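Local coordinates for tRNA (cytosine(38)-C(5))-methyltransferase (Schizosaccharomyces pombe, PDB 6FDF), which methylates carbon 5 of cytosine 38 in the anticodon loop of tRNA(Asp) and, to a lower level, of tRNA(Glu), using S-adenosyl-L-methionine as methyl donor, at residues A[162-167]-A[237-242]. Sequence-based numbering, arbitrary orientation. Where two conformers were deposited one is given.
Sequences IPNSRS and SSCCCF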
loop_
_atom_site.group_PDB
_atom_site.type_symbol
_atom_site.label_atom_id
_atom_site.label_comp_id
_atom_site.label_asym_id
_atom_site.label_seq_id
_atom_site.Cartn_x
_atom_site.Cartn_y
_atom_site.Cartn_z
ATOM N N ILE A 162 7.831 10.645 6.973
ATOM C CA ILE A 162 6.400 10.647 6.722
ATOM C C ILE A 162 5.756 10.226 8.037
ATOM O O ILE A 162 6.098 9.172 8.580
ATOM C CB ILE A 162 6.007 9.693 5.582
ATOM C CG1 ILE A 162 6.706 10.108 4.284
ATOM C CG2 ILE A 162 4.495 9.656 5.413
ATOM C CD1 ILE A 162 6.763 9.000 3.239
ATOM N N PRO A 163 4.848 11.018 8.599
ATOM C CA PRO A 163 4.338 10.749 9.955
ATOM C C PRO A 163 3.231 9.699 9.972
ATOM O O PRO A 163 2.109 9.940 10.424
ATOM C CB PRO A 163 3.844 12.133 10.395
ATOM C CG PRO A 163 3.385 12.769 9.118
ATOM C CD PRO A 163 4.371 12.308 8.071
ATOM N N ASN A 164 3.546 8.512 9.466
ATOM C CA ASN A 164 2.595 7.413 9.519
ATOM C C ASN A 164 3.365 6.104 9.602
ATOM O O ASN A 164 4.369 5.919 8.910
ATOM C CB ASN A 164 1.663 7.423 8.297
ATOM C CG ASN A 164 0.651 6.283 8.314
ATOM O OD1 ASN A 164 0.581 5.486 7.375
ATOM N ND2 ASN A 164 -0.130 6.195 9.389
ATOM N N SER A 165 2.881 5.205 10.450
ATOM C CA SER A 165 3.417 3.858 10.543
ATOM C C SER A 165 2.715 2.972 9.526
ATOM O O SER A 165 1.483 2.929 9.478
ATOM C CB SER A 165 3.230 3.295 11.951
ATOM O OG SER A 165 3.815 4.148 12.911
ATOM N N ARG A 166 3.502 2.278 8.710
ATOM C CA ARG A 166 2.943 1.288 7.798
ATOM C C ARG A 166 4.054 0.342 7.364
ATOM O O ARG A 166 4.504 0.381 6.214
ATOM C CB ARG A 166 2.277 1.977 6.600
ATOM C CG ARG A 166 1.351 1.083 5.762
ATOM C CD ARG A 166 0.609 1.902 4.708
ATOM N NE ARG A 166 -0.383 1.100 3.984
ATOM C CZ ARG A 166 -1.572 0.768 4.479
ATOM N NH1 ARG A 166 -1.924 1.180 5.692
ATOM N NH2 ARG A 166 -2.415 0.030 3.762
ATOM N N SER A 167 4.526 -0.486 8.292
ATOM C CA SER A 167 5.636 -1.383 7.998
ATOM C C SER A 167 5.189 -2.431 6.994
ATOM O O SER A 167 4.145 -3.070 7.165
ATOM C CB SER A 167 6.153 -2.047 9.275
ATOM O OG SER A 167 6.705 -1.079 10.149
ATOM N N SER A 237 4.305 13.733 15.254
ATOM C CA SER A 237 5.217 13.297 14.207
ATOM C C SER A 237 4.935 11.879 13.725
ATOM O O SER A 237 5.699 11.352 12.911
ATOM C CB SER A 237 6.666 13.408 14.690
ATOM O OG SER A 237 6.872 12.628 15.852
ATOM N N SER A 238 3.865 11.247 14.200
ATOM C CA SER A 238 3.469 9.960 13.639
ATOM C C SER A 238 2.005 9.698 13.959
ATOM O O SER A 238 1.377 10.407 14.751
ATOM C CB SER A 238 4.345 8.812 14.158
ATOM O OG SER A 238 4.164 7.647 13.359
ATOM N N CYS A 239 1.479 8.651 13.333
ATOM C CA CYS A 239 0.163 8.118 13.649
ATOM C C CYS A 239 0.167 6.648 13.259
ATOM O O CYS A 239 1.076 6.166 12.577
ATOM C CB CYS A 239 -0.961 8.892 12.938
ATOM S SG CYS A 239 -0.951 8.877 11.121
ATOM N N CYS A 240 -0.862 5.936 13.703
ATOM C CA CYS A 240 -0.846 4.486 13.605
ATOM C C CYS A 240 -1.272 4.013 12.218
ATOM O O CYS A 240 -1.755 4.773 11.373
ATOM C CB CYS A 240 -1.730 3.869 14.686
ATOM S SG CYS A 240 -1.004 3.990 16.350
ATOM N N CYS A 241 -1.072 2.722 11.990
ATOM C CA CYS A 241 -1.355 2.139 10.689
ATOM C C CYS A 241 -2.855 2.142 10.411
ATOM O O CYS A 241 -3.653 1.737 11.262
ATOM C CB CYS A 241 -0.790 0.724 10.645
ATOM S SG CYS A 241 -0.949 -0.073 9.068
ATOM N N PHE A 242 -3.234 2.603 9.219
ATOM C CA PHE A 242 -4.627 2.568 8.785
ATOM C C PHE A 242 -4.968 1.204 8.201
ATOM O O PHE A 242 -4.191 0.637 7.425
ATOM C CB PHE A 242 -4.895 3.638 7.725
ATOM C CG PHE A 242 -4.793 5.046 8.238
ATOM C CD1 PHE A 242 -5.784 5.580 9.044
ATOM C CD2 PHE A 242 -3.713 5.848 7.884
ATOM C CE1 PHE A 242 -5.691 6.888 9.514
ATOM C CE2 PHE A 242 -3.618 7.150 8.337
ATOM C CZ PHE A 242 -4.608 7.672 9.160
HETATM O O HOH W 1 -0.867 3.287 7.524
#
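S237 meets P163 through its carbonyl: O lies 3.2 Å from CB of the proline ring, whose residue centres an inverse gamma turn. At S238, the CA-H points to the carbonyl oxygen of P163, a CA-H...O contact with 138° at the hydrogen. C239 supplies a backbone bond, S165 N to C239 O at 3.0 Å and nearly straight (162°); S165 OG adds a weak bond to the same oxygen. N164 CG, anti to its backbone N, lies about 4 Å from C239 SG and C240 O, and ND2 makes weak bonds to both, at 3.3 Å to the sulfur and 2.9 Å to the oxygen. C241 CA gives a second CA-H...O contact, to S165 O at 3.2 Å, while its SG lies 3.7 Å from R166 NH1. R166 NH1 donates to F242 O (2.9 Å), which lies close to the guanidinium plane, and NH1 sits in the carbonyl plane on a lone pair. A water accepts from R166 NH1 and F242 N and donates to N164 OD1. R166 NH2 bonds G313 O and S315 O, so an alanine here would probably cost F242 O and these carbonyls the guanidinium donor and leave the water only F242 N of its two donors. The contact joins two irregular loops, one leading into strand 168-175 of the large sheet, the other linking strands 231-232 and 256-258 of the small one, with helix 283-289 packed against P163 and F242.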